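Local coordinates for PH1570-like domain-containing protein (Pyrococcus horikoshii, PDB 2HQ4) that is of unknown function, a hypothetical archaeal protein of the Ph1570 family that folds as one long antiparallel sheet packed with helices, at residues 12-16 with 51-55; 19-23 with 32-36; 107-113 with 141-145. The contacts are given in a common frame with arbitrary orientation. Residues are numbered along the deposited sequence.

Contact 1 of 3, residues 12-16 with 51-55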
# COMPACT_ATOMS: atom_id res chain seq x y z
N CYS A 12 2.78 17.26 3.62
CA CYS A 12 4.22 16.88 3.57
C CYS A 12 4.97 17.27 2.28
O CYS A 12 6.15 17.11 2.19
CB CYS A 12 4.39 15.39 3.83
SG CYS A 12 4.24 15.03 5.68
N GLU A 13 4.23 17.74 1.29
CA GLU A 13 4.78 18.42 0.11
C GLU A 13 3.67 19.27 -0.44
O GLU A 13 2.58 19.29 0.13
CB GLU A 13 5.31 17.40 -0.92
CG GLU A 13 6.84 17.43 -1.10
CD GLU A 13 7.32 18.62 -1.96
OE1 GLU A 13 6.46 19.45 -2.37
OE2 GLU A 13 8.53 18.74 -2.19
N GLU A 14 3.93 19.96 -1.57
CA GLU A 14 2.98 20.86 -2.17
C GLU A 14 1.62 20.19 -2.36
O GLU A 14 0.57 20.76 -2.04
CB GLU A 14 3.49 21.37 -3.54
CG GLU A 14 2.60 22.49 -4.10
CD GLU A 14 2.87 22.83 -5.57
OE1 GLU A 14 3.87 22.35 -6.15
OE2 GLU A 14 2.02 23.56 -6.15
N LYS A 15 1.65 18.96 -2.88
CA LYS A 15 0.40 18.29 -3.20
C LYS A 15 0.33 16.89 -2.55
O LYS A 15 -0.39 16.03 -3.04
CB LYS A 15 0.30 18.16 -4.72
CG LYS A 15 0.09 19.56 -5.40
CD LYS A 15 -0.11 19.41 -6.90
CE LYS A 15 -0.46 20.80 -7.51
NZ LYS A 15 -0.68 20.60 -8.99
N LEU A 16 1.12 16.69 -1.49
CA LEU A 16 1.08 15.45 -0.70
C LEU A 16 0.50 15.68 0.69
O LEU A 16 1.00 16.55 1.44
CB LEU A 16 2.48 14.86 -0.58
CG LEU A 16 2.68 13.65 0.34
CD1 LEU A 16 1.94 12.39 -0.23
CD2 LEU A 16 4.16 13.39 0.50
N TYR A 51 9.43 10.94 -4.52
CA TYR A 51 10.09 12.24 -4.39
C TYR A 51 11.61 12.17 -4.54
O TYR A 51 12.28 13.21 -4.69
CB TYR A 51 9.65 12.97 -3.08
CG TYR A 51 8.27 13.54 -3.29
CD1 TYR A 51 8.11 14.77 -3.93
CD2 TYR A 51 7.12 12.78 -3.00
CE1 TYR A 51 6.83 15.29 -4.20
CE2 TYR A 51 5.82 13.28 -3.27
CZ TYR A 51 5.69 14.54 -3.86
OH TYR A 51 4.45 15.05 -4.13
N LEU A 52 12.14 10.95 -4.57
CA LEU A 52 13.56 10.70 -4.84
C LEU A 52 14.08 11.46 -6.06
O LEU A 52 15.15 12.08 -5.97
CB LEU A 52 13.83 9.20 -4.97
CG LEU A 52 15.22 8.68 -5.28
CD1 LEU A 52 16.21 9.24 -4.26
CD2 LEU A 52 15.17 7.16 -5.20
N PRO A 53 13.34 11.43 -7.19
CA PRO A 53 13.81 12.19 -8.35
C PRO A 53 13.98 13.70 -8.13
O PRO A 53 14.89 14.28 -8.70
CB PRO A 53 12.71 11.94 -9.40
CG PRO A 53 12.14 10.57 -9.04
CD PRO A 53 12.11 10.67 -7.51
N GLU A 54 13.12 14.34 -7.34
CA GLU A 54 13.28 15.77 -7.04
C GLU A 54 14.32 16.04 -5.96
O GLU A 54 14.97 17.08 -6.01
CB GLU A 54 11.99 16.42 -6.54
CG GLU A 54 10.88 16.55 -7.51
CD GLU A 54 9.54 16.77 -6.79
OE1 GLU A 54 9.41 17.76 -6.00
OE2 GLU A 54 8.62 15.96 -7.02
N TYR A 55 14.49 15.15 -4.99
CA TYR A 55 15.36 15.43 -3.82
C TYR A 55 16.77 14.81 -3.82
O TYR A 55 17.65 15.26 -3.05
CB TYR A 55 14.66 14.99 -2.53
CG TYR A 55 13.60 15.97 -2.06
CD1 TYR A 55 13.89 16.96 -1.12
CD2 TYR A 55 12.32 15.91 -2.57
CE1 TYR A 55 12.91 17.89 -0.72
CE2 TYR A 55 11.33 16.76 -2.15
CZ TYR A 55 11.63 17.75 -1.23
OH TYR A 55 10.63 18.60 -0.85
O HOH W 1 3.84 17.71 -4.23
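Cys-12 makes no contact with 51-55; its SG is in a disulfide with Cys-65 of helix 61-70. Glu-13 carries most of the contact. Its CG lies over the face of the Tyr-51 ring, 4.2 Å from the centroid in a CH-pi contact, and its carboxylate works in two directions: OE1 accepts a bond from the backbone N of Glu-14 at 2.7 Å, while OE2 takes a very short one, 2.5 Å, from Tyr-55 OH. Glu-13 OE2 also lies 4.0 Å from Glu-54 OE1, like charges, though Glu-54 OE2 has a salt bridge with Lys-27. Glu-14 and Lys-15 are the tight connection of the hairpin between strands 10-13 and 16-19, at the sheet's edge, and the last turn of helix 40-55 sends its two tyrosines out to meet it. Lys-15 N donates a hydrogen bond to a water 2.9 Å away, which donates to Tyr-51 OH at 2.7 Å; that hydroxyl also hydrogen-bonds Asp-25. Leu-16 closes the apolar side, with CD2 4.1 Å from Tyr-51 CE2.

Contact 2 of 3, residues 19-23 with 32-36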
# COMPACT_ATOMS: atom_id res chain seq x y z
N PHE A 19 -2.08 10.69 5.99
CA PHE A 19 -3.23 10.49 6.88
C PHE A 19 -2.90 9.34 7.81
O PHE A 19 -1.82 8.73 7.67
CB PHE A 19 -4.48 10.21 6.03
CG PHE A 19 -4.86 11.36 5.17
CD1 PHE A 19 -4.40 11.48 3.87
CD2 PHE A 19 -5.68 12.36 5.69
CE1 PHE A 19 -4.76 12.53 3.10
CE2 PHE A 19 -6.03 13.45 4.92
CZ PHE A 19 -5.57 13.54 3.61
N GLU A 20 -3.79 8.98 8.75
CA GLU A 20 -3.42 7.95 9.73
C GLU A 20 -3.08 6.62 9.04
O GLU A 20 -2.17 5.85 9.46
CB GLU A 20 -4.59 7.65 10.70
CG GLU A 20 -4.78 8.57 11.83
CD GLU A 20 -3.52 8.83 12.63
OE1 GLU A 20 -2.91 7.89 13.18
OE2 GLU A 20 -3.19 10.01 12.72
N ASN A 21 -3.86 6.30 8.02
CA ASN A 21 -3.70 4.99 7.36
C ASN A 21 -3.60 5.15 5.85
O ASN A 21 -4.06 4.28 5.09
CB ASN A 21 -4.89 4.03 7.69
CG ASN A 21 -6.19 4.47 7.03
OD1 ASN A 21 -6.51 5.67 6.93
ND2 ASN A 21 -6.95 3.51 6.54
N GLY A 22 -2.98 6.24 5.39
CA GLY A 22 -2.84 6.42 3.92
C GLY A 22 -2.16 7.69 3.52
O GLY A 22 -1.71 8.49 4.37
N PHE A 23 -2.06 7.91 2.21
CA PHE A 23 -1.61 9.22 1.72
C PHE A 23 -2.28 9.54 0.37
O PHE A 23 -2.67 8.62 -0.36
CB PHE A 23 -0.06 9.33 1.70
CG PHE A 23 0.63 8.53 0.59
CD1 PHE A 23 1.24 7.32 0.87
CD2 PHE A 23 0.72 9.05 -0.72
CE1 PHE A 23 1.91 6.57 -0.16
CE2 PHE A 23 1.34 8.34 -1.73
CZ PHE A 23 1.95 7.11 -1.46
N VAL A 32 -3.50 5.94 -1.68
CA VAL A 32 -3.47 4.60 -1.09
C VAL A 32 -3.93 4.67 0.38
O VAL A 32 -3.58 5.63 1.08
CB VAL A 32 -2.07 3.90 -1.26
CG1 VAL A 32 -0.90 4.75 -0.66
CG2 VAL A 32 -2.09 2.42 -0.70
N LYS A 33 -4.72 3.70 0.80
CA LYS A 33 -5.06 3.53 2.22
C LYS A 33 -4.87 2.05 2.54
O LYS A 33 -4.93 1.21 1.65
CB LYS A 33 -6.52 3.95 2.48
CG LYS A 33 -6.80 5.47 2.40
CD LYS A 33 -8.30 5.87 2.57
CE LYS A 33 -9.25 5.13 1.63
NZ LYS A 33 -10.74 5.54 1.72
N PHE A 34 -4.60 1.72 3.80
CA PHE A 34 -4.41 0.31 4.17
C PHE A 34 -5.29 -0.03 5.35
O PHE A 34 -5.67 0.87 6.12
CB PHE A 34 -2.93 -0.01 4.48
CG PHE A 34 -2.45 0.56 5.77
CD1 PHE A 34 -1.83 1.80 5.79
CD2 PHE A 34 -2.60 -0.17 6.98
CE1 PHE A 34 -1.36 2.37 7.00
CE2 PHE A 34 -2.17 0.41 8.20
CZ PHE A 34 -1.53 1.67 8.20
N TYR A 35 -5.64 -1.31 5.44
CA TYR A 35 -6.54 -1.85 6.50
C TYR A 35 -5.90 -3.13 7.00
O TYR A 35 -5.18 -3.78 6.27
CB TYR A 35 -7.96 -2.09 5.92
CG TYR A 35 -8.50 -0.74 5.50
CD1 TYR A 35 -9.11 0.09 6.43
CD2 TYR A 35 -8.29 -0.27 4.20
CE1 TYR A 35 -9.52 1.38 6.08
CE2 TYR A 35 -8.68 1.04 3.85
CZ TYR A 35 -9.33 1.81 4.78
OH TYR A 35 -9.73 3.08 4.46
N GLY A 36 -6.11 -3.50 8.26
CA GLY A 36 -5.57 -4.74 8.74
C GLY A 36 -4.28 -4.48 9.47
O GLY A 36 -4.21 -3.52 10.26
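Four hydrogen bonds hold these segments together, three of them between main-chain atoms of the beta hairpin formed by strands 22-25 and 30-36. Phe-23 and Val-32 are an antiparallel hydrogen-bonded pair: Phe-23 N gives to Val-32 O at 3.0 Å and Val-32 N to Phe-23 O at 3.1 Å. One step on, Gly-22 faces Lys-33 as a non-hydrogen-bonded pair, followed by the bond from Phe-34 N to Asn-21 O, 2.9 Å. Here 19-23 turns off toward strand 16-19, and the Asn-21 side chain takes over, ND2 reaching Phe-34 O at 3.0 Å. Gly-22 and Lys-33 come close, CA to CA 4.0 Å, and a CB on Gly-22 would clash with Val-32 O and Lys-33 CG, so glycine suits this position. The Lys-33 side chain leads away, and its NZ bonds to Tyr-3 O in the N-terminal leader, probably a tag remnant. The rings of Phe-23 and Phe-34 pack against helix 40-55, both touching Leu-43. Within the hairpin, Asn-21 CB sits over the face of the Phe-34 ring, 4.2 Å from its centroid, and Val-32 CG1 covers a face of the Phe-23 ring, 3.4 Å from Phe-23 CE1.

Contact 3 of 3, residues 107-113 with 141-145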
# COMPACT_ATOMS: atom_id res chain seq x y z
N ILE A 107 -10.64 -8.13 8.21
CA ILE A 107 -9.90 -6.86 8.07
C ILE A 107 -10.81 -5.64 8.19
O ILE A 107 -10.40 -4.56 8.68
CB ILE A 107 -9.07 -6.89 6.76
CG1 ILE A 107 -7.90 -7.86 6.94
CG2 ILE A 107 -8.55 -5.48 6.37
CD1 ILE A 107 -7.15 -8.31 5.65
N LYS A 108 -12.05 -5.81 7.74
CA LYS A 108 -13.05 -4.73 7.77
C LYS A 108 -12.68 -3.46 6.94
O LYS A 108 -12.50 -2.35 7.52
CB LYS A 108 -13.39 -4.38 9.22
CG LYS A 108 -13.78 -5.61 10.09
CD LYS A 108 -13.94 -5.20 11.55
CE LYS A 108 -12.69 -5.40 12.33
NZ LYS A 108 -12.63 -6.84 12.75
N PRO A 109 -12.56 -3.63 5.60
CA PRO A 109 -12.33 -2.52 4.68
C PRO A 109 -13.58 -1.65 4.47
O PRO A 109 -14.71 -2.16 4.58
CB PRO A 109 -12.03 -3.23 3.36
CG PRO A 109 -12.81 -4.46 3.45
CD PRO A 109 -12.64 -4.91 4.86
N PRO A 110 -13.40 -0.36 4.10
CA PRO A 110 -14.56 0.54 3.97
C PRO A 110 -15.32 0.40 2.67
O PRO A 110 -16.21 1.19 2.41
CB PRO A 110 -13.93 1.94 4.03
CG PRO A 110 -12.54 1.75 3.51
CD PRO A 110 -12.13 0.33 3.78
N LEU A 111 -14.94 -0.56 1.83
CA LEU A 111 -15.67 -0.86 0.61
C LEU A 111 -15.63 -2.35 0.28
O LEU A 111 -14.90 -3.12 0.90
CB LEU A 111 -15.14 -0.04 -0.58
CG LEU A 111 -13.65 0.09 -0.92
CD1 LEU A 111 -13.05 -1.25 -1.15
CD2 LEU A 111 -13.45 0.95 -2.16
N GLU A 112 -16.44 -2.73 -0.70
CA GLU A 112 -16.50 -4.09 -1.20
C GLU A 112 -15.21 -4.48 -1.92
O GLU A 112 -14.71 -3.77 -2.77
CB GLU A 112 -17.71 -4.27 -2.12
CG GLU A 112 -18.13 -5.72 -2.24
CD GLU A 112 -19.31 -5.92 -3.19
OE1 GLU A 112 -20.36 -5.26 -2.99
OE2 GLU A 112 -19.19 -6.77 -4.11
N ILE A 113 -14.66 -5.61 -1.50
CA ILE A 113 -13.55 -6.25 -2.15
C ILE A 113 -14.05 -7.63 -2.58
O ILE A 113 -14.48 -8.43 -1.74
CB ILE A 113 -12.38 -6.47 -1.18
CG1 ILE A 113 -12.03 -5.17 -0.42
CG2 ILE A 113 -11.17 -7.05 -1.91
CD1 ILE A 113 -11.40 -4.07 -1.27
N ARG A 141 -2.45 -7.41 5.30
CA ARG A 141 -2.68 -6.01 5.00
C ARG A 141 -3.44 -5.93 3.70
O ARG A 141 -3.13 -6.66 2.72
CB ARG A 141 -1.33 -5.30 4.86
CG ARG A 141 -0.48 -5.54 6.09
CD ARG A 141 0.86 -4.96 5.94
NE ARG A 141 1.70 -5.60 4.91
CZ ARG A 141 2.98 -5.33 4.83
NH1 ARG A 141 3.49 -4.49 5.72
NH2 ARG A 141 3.75 -5.90 3.92
N LEU A 142 -4.45 -5.07 3.70
CA LEU A 142 -5.25 -4.81 2.53
C LEU A 142 -5.02 -3.34 2.13
O LEU A 142 -5.32 -2.39 2.92
CB LEU A 142 -6.72 -5.07 2.86
CG LEU A 142 -7.67 -4.65 1.73
CD1 LEU A 142 -7.66 -5.69 0.54
CD2 LEU A 142 -9.03 -4.51 2.32
N PHE A 143 -4.48 -3.16 0.93
CA PHE A 143 -4.26 -1.82 0.37
C PHE A 143 -5.39 -1.50 -0.60
O PHE A 143 -5.86 -2.40 -1.32
CB PHE A 143 -2.97 -1.83 -0.43
CG PHE A 143 -1.75 -2.14 0.38
CD1 PHE A 143 -0.96 -1.08 0.90
CD2 PHE A 143 -1.37 -3.48 0.60
CE1 PHE A 143 0.22 -1.38 1.67
CE2 PHE A 143 -0.24 -3.79 1.36
CZ PHE A 143 0.57 -2.71 1.89
N ILE A 144 -5.88 -0.27 -0.60
CA ILE A 144 -6.87 0.14 -1.60
C ILE A 144 -6.25 1.37 -2.23
O ILE A 144 -5.56 2.14 -1.53
CB ILE A 144 -8.33 0.36 -1.06
CG1 ILE A 144 -8.41 1.47 -0.00
CG2 ILE A 144 -8.94 -1.02 -0.47
CD1 ILE A 144 -9.91 1.84 0.37
N PHE A 145 -6.42 1.54 -3.54
CA PHE A 145 -5.74 2.60 -4.24
C PHE A 145 -6.58 3.12 -5.43
O PHE A 145 -7.55 2.46 -5.83
CB PHE A 145 -4.31 2.14 -4.65
CG PHE A 145 -4.23 0.69 -5.15
CD1 PHE A 145 -4.48 0.38 -6.49
CD2 PHE A 145 -3.87 -0.34 -4.27
CE1 PHE A 145 -4.39 -0.96 -6.95
CE2 PHE A 145 -3.78 -1.65 -4.67
CZ PHE A 145 -4.06 -1.98 -6.05
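Every contact between 107-113 and 141-145 is apolar. Leu-142 and Ile-144, alternate residues of the strand, point toward the loop that follows helix 94-107, while the side chains of Phe-143 and Phe-145 lie on the other face of the sheet, where both touch Ile-154 of helix 150-155.

Around Leu-142 gather the last residue of the helix and two of the loop. Ile-107, ending the helix, brings CG2 to 4.0 Å from Leu-142 CB. Pro-109 makes the closest approach of the contact, its CB 3.4 Å from Leu-142 CD2, and that same methyl lies 4.1 Å from Ile-113 CG1. The chain gets from Ile-107 to Pro-109 through Lys-108, whose positive phi takes it out of the helix and whose CA-to-CB bond points away from the strand.

A second cluster forms round Ile-144. Its CD1 is 4.1 Å from Pro-110 CG, and its CG2 is 4.2 Å from Leu-111 CD1 and 4.0 Å from Ile-113 CD1, so Ile-113 touches both strand residues. Tyr-35 of the neighbouring strand 30-36 extends this patch, meeting Ile-107, Pro-110 and Ile-144.

Polar bonds of the two segments go elsewhere. Leu-142 and Ile-144 are paired through their backbone with Tyr-35 and Lys-33; on the loop side, Glu-112 O takes a bond from Tyr-133 OH and Ile-113 O one from Gln-101 NE2. With only aliphatic side chains and proline rings meeting, the attachment between these two segments is probably hydrophobic, from close fit and exclusion of water, with directional bonds supplied from outside, as by Tyr-133.

How the contacts relate
From the N terminus, strands 10-13, 16-19, 22-25 and 30-36 follow one another in the chain and side by side in the sheet before helix 40-55 begins. Contact 2 closes a short hairpin loop lying wholly within the longer loop of contact 1, which joins the sheet's edge to the end of that helix; the two touch where Leu-16 packs on Phe-23. Contact 3 opens only after contact 1 has closed, and crosses neither. It brings the chain after helix 94-107 onto strand 141-145, which returns beside strand 30-36, so contacts 2 and 3 share a strand boundary. Contacts 1 and 3, with centres about 26 Å apart, lie on opposite sides of the chain's centre.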